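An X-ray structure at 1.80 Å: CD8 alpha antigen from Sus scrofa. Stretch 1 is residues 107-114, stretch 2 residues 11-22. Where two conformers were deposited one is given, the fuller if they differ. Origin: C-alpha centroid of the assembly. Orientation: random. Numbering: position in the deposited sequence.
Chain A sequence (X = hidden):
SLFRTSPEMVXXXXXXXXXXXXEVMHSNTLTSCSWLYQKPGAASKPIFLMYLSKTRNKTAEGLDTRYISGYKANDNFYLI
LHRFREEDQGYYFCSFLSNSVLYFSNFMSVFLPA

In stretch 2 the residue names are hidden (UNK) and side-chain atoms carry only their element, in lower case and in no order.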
ATOM      1  N   PHE A 107      -7.904  -7.401   0.308  1.00 10.15           N
ATOM      2  CA  PHE A 107      -7.233  -8.044   1.430  1.00 11.29           C
ATOM      3  C   PHE A 107      -7.600  -9.522   1.518  1.00 14.08           C
ATOM      4  O   PHE A 107      -8.759  -9.899   1.342  1.00 14.45           O
ATOM      5  CB  PHE A 107      -7.653  -7.372   2.742  1.00  9.61           C
ATOM      6  CG  PHE A 107      -6.868  -6.135   3.084  1.00 10.07           C
ATOM      7  CD1 PHE A 107      -5.945  -5.604   2.199  1.00 11.22           C
ATOM      8  CD2 PHE A 107      -7.055  -5.505   4.310  1.00 12.49           C
ATOM      9  CE1 PHE A 107      -5.226  -4.469   2.527  1.00 11.01           C
ATOM     10  CE2 PHE A 107      -6.339  -4.372   4.642  1.00 10.97           C
ATOM     11  CZ  PHE A 107      -5.422  -3.855   3.758  1.00 13.68           C
ATOM     12  N   MET A 108      -6.606 -10.354   1.800  1.00  8.73           N
ATOM     13  CA  MET A 108      -6.850 -11.715   2.250  1.00 11.17           C
ATOM     14  C   MET A 108      -6.485 -11.724   3.729  1.00 14.93           C
ATOM     15  O   MET A 108      -5.322 -11.552   4.085  1.00 10.64           O
ATOM     16  CB  MET A 108      -5.998 -12.703   1.456  1.00 10.05           C
ATOM     17  CG  MET A 108      -6.528 -12.960   0.034  1.00 14.05           C
ATOM     18  SD  MET A 108      -5.291 -13.470  -1.182  1.00 14.79           S
ATOM     19  CE  MET A 108      -4.440 -11.924  -1.456  1.00 18.02           C
ATOM     20  N   SER A 109      -7.482 -11.884   4.590  0.51 13.60           N
ATOM     21  CA  SER A 109      -7.231 -11.876   6.023  0.51 14.33           C
ATOM     22  C   SER A 109      -6.884 -13.280   6.487  0.51 13.71           C
ATOM     23  O   SER A 109      -7.508 -14.258   6.073  0.51 16.42           O
ATOM     24  CB  SER A 109      -8.436 -11.332   6.799  0.51 17.09           C
ATOM     25  OG  SER A 109      -9.541 -12.208   6.700  0.51 18.64           O
ATOM     26  N   VAL A 110      -5.865 -13.379   7.328  1.00 11.69           N
ATOM     27  CA  VAL A 110      -5.479 -14.658   7.895  1.00 11.62           C
ATOM     28  C   VAL A 110      -5.369 -14.488   9.406  1.00 12.67           C
ATOM     29  O   VAL A 110      -4.540 -13.719   9.886  1.00  9.79           O
ATOM     30  CB  VAL A 110      -4.138 -15.148   7.327  1.00 11.63           C
ATOM     31  CG1 VAL A 110      -3.905 -16.588   7.726  1.00 12.34           C
ATOM     32  CG2 VAL A 110      -4.121 -15.003   5.801  1.00 14.03           C
ATOM     33  N   PHE A 111      -6.224 -15.188  10.146  1.00 11.42           N
ATOM     34  CA  PHE A 111      -6.267 -15.053  11.602  1.00 12.61           C
ATOM     35  C   PHE A 111      -6.412 -16.413  12.282  1.00 15.20           C
ATOM     36  O   PHE A 111      -6.952 -17.354  11.702  1.00 17.34           O
ATOM     37  CB  PHE A 111      -7.429 -14.140  12.030  1.00 12.46           C
ATOM     38  CG  PHE A 111      -7.165 -12.674  11.814  1.00 12.83           C
ATOM     39  CD1 PHE A 111      -6.551 -11.917  12.796  1.00 13.49           C
ATOM     40  CD2 PHE A 111      -7.512 -12.057  10.620  1.00 15.16           C
ATOM     41  CE1 PHE A 111      -6.294 -10.571  12.606  1.00 15.65           C
ATOM     42  CE2 PHE A 111      -7.259 -10.712  10.421  1.00 13.42           C
ATOM     43  CZ  PHE A 111      -6.650  -9.966  11.413  1.00 14.57           C
ATOM     44  N   LEU A 112      -5.901 -16.504  13.506  1.00 12.62           N
ATOM     45  CA  LEU A 112      -6.119 -17.653  14.373  1.00 17.32           C
ATOM     46  C   LEU A 112      -7.610 -17.782  14.683  1.00 24.18           C
ATOM     47  O   LEU A 112      -8.346 -16.789  14.669  1.00 19.99           O
ATOM     48  CB  LEU A 112      -5.356 -17.446  15.683  1.00 15.48           C
ATOM     49  CG  LEU A 112      -4.054 -18.155  16.083  1.00 28.42           C
ATOM     50  CD1 LEU A 112      -3.274 -18.733  14.921  1.00 23.05           C
ATOM     51  CD2 LEU A 112      -3.175 -17.221  16.929  1.00 21.31           C
ATOM     52  N   PRO A 113      -8.068 -19.009  14.959  1.00 26.61           N
ATOM     53  CA  PRO A 113      -9.437 -19.179  15.454  1.00 38.74           C
ATOM     54  C   PRO A 113      -9.573 -18.486  16.805  1.00 36.14           C
ATOM     55  O   PRO A 113      -8.622 -18.494  17.585  1.00 39.89           O
ATOM     56  CB  PRO A 113      -9.560 -20.697  15.623  1.00 39.28           C
ATOM     57  CG  PRO A 113      -8.533 -21.271  14.701  1.00 37.52           C
ATOM     58  CD  PRO A 113      -7.391 -20.298  14.741  1.00 28.75           C
ATOM     59  N   ALA A 114     -10.728 -17.885  17.076  1.00 43.67           N
ATOM     60  CA  ALA A 114     -10.932 -17.180  18.338  1.00 56.91           C
ATOM     61  C   ALA A 114     -11.351 -18.131  19.457  1.00 56.05           C
ATOM     62  O   ALA A 114     -11.225 -19.350  19.329  1.00 54.75           O
ATOM     63  CB  ALA A 114     -11.956 -16.067  18.169  1.00 59.69           C
ATOM     64  N   UNK A  11      -8.784 -18.938   8.114  1.00 17.40           N
ATOM     65  CA  UNK A  11      -8.455 -19.269   9.495  1.00 18.20           C
ATOM     66  C   UNK A  11      -7.329 -20.286   9.513  1.00 21.07           C
ATOM     67  O   UNK A  11      -7.379 -21.290   8.801  1.00 26.53           O
ATOM     68  c   UNK A  11      -9.665 -19.845  10.230  1.00 28.79           C
ATOM     69  c   UNK A  11     -10.807 -18.874  10.451  1.00 37.53           C
ATOM     70  o   UNK A  11     -11.608 -19.888  12.469  1.00 50.63           O
ATOM     71  n   UNK A  11     -13.119 -19.479  10.854  1.00 65.75           N
ATOM     72  c   UNK A  11     -11.884 -19.458  11.347  1.00 60.45           C
ATOM     73  N   UNK A  12      -6.311 -20.029  10.324  1.00 18.51           N
ATOM     74  CA  UNK A  12      -5.162 -20.922  10.403  1.00 18.66           C
ATOM     75  C   UNK A  12      -4.738 -21.104  11.847  1.00 21.32           C
ATOM     76  O   UNK A  12      -4.768 -20.158  12.625  1.00 21.70           O
ATOM     77  c   UNK A  12      -4.007 -20.365   9.591  1.00 19.92           C
ATOM     78  N   UNK A  13      -4.332 -22.317  12.204  1.00 18.81           N
ATOM     79  CA  UNK A  13      -3.826 -22.567  13.549  1.00 21.23           C
ATOM     80  C   UNK A  13      -2.307 -22.475  13.538  1.00 15.36           C
ATOM     81  O   UNK A  13      -1.685 -22.521  12.471  1.00 16.33           O
ATOM     82  o   UNK A  13      -3.920 -24.966  13.179  1.00 37.99           O
ATOM     83  c   UNK A  13      -4.296 -23.930  14.065  1.00 25.66           C
ATOM     84  N   UNK A  14      -1.705 -22.330  14.714  1.00 14.90           N
ATOM     85  CA  UNK A  14      -0.255 -22.216  14.800  1.00 16.73           C
ATOM     86  C   UNK A  14       0.429 -23.401  14.125  1.00 18.68           C
ATOM     87  O   UNK A  14       0.030 -24.554  14.325  1.00 16.74           O
ATOM     88  c   UNK A  14       0.386 -19.608  16.397  1.00 16.82           C
ATOM     89  c   UNK A  14       0.194 -22.108  16.264  1.00 19.28           C
ATOM     90  c   UNK A  14       0.220 -20.970  18.494  1.00 17.93           C
ATOM     91  c   UNK A  14      -0.212 -20.850  17.031  1.00 18.18           C
ATOM     92  N   UNK A  15       1.444 -23.111  13.312  1.00 16.09           N
ATOM     93  CA  UNK A  15       2.236 -24.147  12.673  1.00 17.46           C
ATOM     94  C   UNK A  15       1.692 -24.649  11.347  1.00 18.77           C
ATOM     95  O   UNK A  15       2.350 -25.427  10.658  1.00 20.99           O
ATOM     96  N   UNK A  16       0.491 -24.208  10.988  1.00 16.74           N
ATOM     97  CA  UNK A  16      -0.148 -24.634   9.745  1.00 19.81           C
ATOM     98  C   UNK A  16       0.475 -23.947   8.533  1.00 18.42           C
ATOM     99  O   UNK A  16       1.044 -22.864   8.645  1.00 16.11           O
ATOM    100  c   UNK A  16      -2.394 -24.663   8.509  1.00 29.77           C
ATOM    101  o   UNK A  16      -4.516 -24.260   7.511  1.00 41.71           O
ATOM    102  c   UNK A  16      -3.871 -24.324   8.582  1.00 43.85           C
ATOM    103  c   UNK A  16      -1.648 -24.330   9.793  1.00 20.18           C
ATOM    104  o   UNK A  16      -4.383 -24.128   9.708  1.00 37.48           O
ATOM    105  N   UNK A  17       0.368 -24.585   7.374  1.00 14.27           N
ATOM    106  CA  UNK A  17       0.825 -23.986   6.126  1.00 13.70           C
ATOM    107  C   UNK A  17      -0.358 -23.315   5.439  1.00 16.80           C
ATOM    108  O   UNK A  17      -1.388 -23.955   5.201  1.00 17.46           O
ATOM    109  o   UNK A  17       2.506 -25.713   5.879  1.00 16.16           O
ATOM    110  c   UNK A  17       1.432 -25.049   5.197  1.00 15.36           C
ATOM    111  c   UNK A  17       1.954 -24.418   3.905  1.00 14.69           C
ATOM    112  N   UNK A  18      -0.216 -22.024   5.140  1.00 13.80           N
ATOM    113  CA  UNK A  18      -1.259 -21.259   4.459  1.00 14.92           C
ATOM    114  C   UNK A  18      -0.750 -20.806   3.094  1.00 13.45           C
ATOM    115  O   UNK A  18       0.351 -20.273   2.988  1.00 12.63           O
ATOM    116  c   UNK A  18      -1.670 -20.022   5.292  1.00 12.78           C
ATOM    117  c   UNK A  18      -2.236 -20.454   6.634  1.00 16.07           C
ATOM    118  c   UNK A  18      -2.679 -19.168   4.545  1.00 14.31           C
ATOM    119  N   UNK A  19      -1.546 -21.026   2.051  1.00  9.81           N
ATOM    120  CA  UNK A  19      -1.149 -20.623   0.703  1.00 12.57           C
ATOM    121  C   UNK A  19      -2.173 -19.657   0.115  1.00 13.10           C
ATOM    122  O   UNK A  19      -3.361 -19.977   0.022  1.00 13.20           O
ATOM    123  n   UNK A  19       1.149 -23.706  -4.267  1.00 23.77           N
ATOM    124  c   UNK A  19      -0.573 -21.532  -1.631  1.00 15.66           C
ATOM    125  c   UNK A  19      -0.064 -22.794  -2.312  1.00 20.73           C
ATOM    126  c   UNK A  19       0.480 -22.500  -3.697  1.00 22.50           C
ATOM    127  c   UNK A  19      -0.984 -21.851  -0.196  1.00 15.70           C
ATOM    128  N   UNK A  20      -1.706 -18.469  -0.263  1.00 10.15           N
ATOM    129  CA  UNK A  20      -2.567 -17.428  -0.812  1.00 11.06           C
ATOM    130  C   UNK A  20      -2.273 -17.224  -2.291  1.00 13.64           C
ATOM    131  O   UNK A  20      -1.145 -17.429  -2.727  1.00 11.41           O
ATOM    132  c   UNK A  20      -2.093 -14.755   2.008  1.00 11.63           C
ATOM    133  c   UNK A  20      -2.410 -16.146   1.448  1.00  8.10           C
ATOM    134  c   UNK A  20      -3.779 -16.629   1.913  1.00 11.65           C
ATOM    135  c   UNK A  20      -2.322 -16.112  -0.078  1.00 11.75           C
ATOM    136  N   UNK A  21      -3.279 -16.808  -3.056  1.00 11.12           N
ATOM    137  CA  UNK A  21      -3.104 -16.604  -4.492  1.00 11.93           C
ATOM    138  C   UNK A  21      -3.696 -15.276  -4.953  1.00 11.18           C
ATOM    139  O   UNK A  21      -4.805 -14.907  -4.552  1.00 11.37           O
ATOM    140  c   UNK A  21      -3.497 -17.720  -6.774  1.00 13.76           C
ATOM    141  n   UNK A  21      -7.882 -18.816  -6.654  1.00 33.01           N
ATOM    142  c   UNK A  21      -4.312 -18.791  -7.496  1.00 19.75           C
ATOM    143  c   UNK A  21      -3.766 -17.747  -5.268  1.00 12.32           C
ATOM    144  c   UNK A  21      -6.604 -19.170  -6.662  1.00 31.21           C
ATOM    145  n   UNK A  21      -6.195 -20.196  -5.924  1.00 35.07           N
ATOM    146  n   UNK A  21      -5.739 -18.502  -7.417  1.00 24.52           N
ATOM    147  N   UNK A  22      -2.950 -14.551  -5.782  1.00 12.02           N
ATOM    148  CA  UNK A  22      -3.537 -13.459  -6.551  1.00 10.77           C
ATOM    149  C   UNK A  22      -3.191 -13.647  -8.019  1.00 13.85           C
ATOM    150  O   UNK A  22      -2.031 -13.815  -8.372  1.00 13.74           O
ATOM    151  c   UNK A  22      -3.117 -12.070  -6.034  1.00 19.77           C
ATOM    152  s   UNK A  22      -1.387 -11.571  -6.260  1.00 31.03           S
TER

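Position 11 carries three carbons in a row, the third bearing one oxygen and one nitrogen: an amide, Gln11. Its OE1 lies 3.8 Å from CB of Pro113, and its backbone bridges in parallel with Phe111, the two side chains on the same face of the sheet.

Position 12 has a single carbon, so it is Ala12. Its CB sits 4.2 Å from CG1 of Val110, while its N donates a hydrogen bond to O of Phe111 at 3.1 Å.

Position 13 shows one carbon and then one oxygen, which is Ser13. The side chain points away from stretch 1; the backbone N instead bonds to a side-chain oxygen at position 16, and the residue opens a type II turn.

Position 14 has four carbons forked at the second, Leu14. Its CB leaves sideways, but the chain reaches back until CD2 is 4.0 Å from CD1 of Leu112.

Position 15 has no side-chain atoms: Gly15. With phi at 87° and psi at -7°, a CB would jam against the carbonyl O of Leu14, so the turn itself calls for glycine.

Position 16 has three carbons, the last carrying two oxygens: Glu16. OE1 accepts from N of Ser13 at 3.1 Å, and its own N donates to O of Ser13, also at 3.1 Å, so side chain and backbone together close the turn.

Position 17 bears one carbon carrying an oxygen and a carbon, Thr17, out of reach of stretch 1.

Position 18 has one carbon carrying two more, Val18; CG1 meets CG1 of Val110 at 4.3 Å.

Position 19 is four carbons in a row ending in nitrogen, the extended Lys19, exposed and without contact here.

Position 20 repeats the four-carbon fork, Leu20. CD2 approaches CG2 of Val110 at 4.2 Å, and CB lies 4.1 Å from SD of Met108.

Position 21 has three carbons, a nitrogen, then a carbon with two more nitrogens: Arg21. Its side chain points away, yet its backbone O is 3.7 Å from SD of Met108.

Position 22 ends in sulfur after one carbon, Cys22, covalently bonded elsewhere in the structure.

The contact follows two rules. Where Phe111 meets Gln11, backbone pairing sets the register. Farther along, the strands run nearly antiparallel, their axes 9.5 Å apart at closest approach, and alternate residues Val18 and Leu20 face Val110 and Met108 across an apolar layer. One cost remains: O of Ala12, 3.1 Å from CD1 of Leu112, is buried without a hydrogen-bond partner, though CA of Leu112 offers a CA-H...O contact at 3.3 Å.

Stretch 2 (11-22) QASLGETVKLRC
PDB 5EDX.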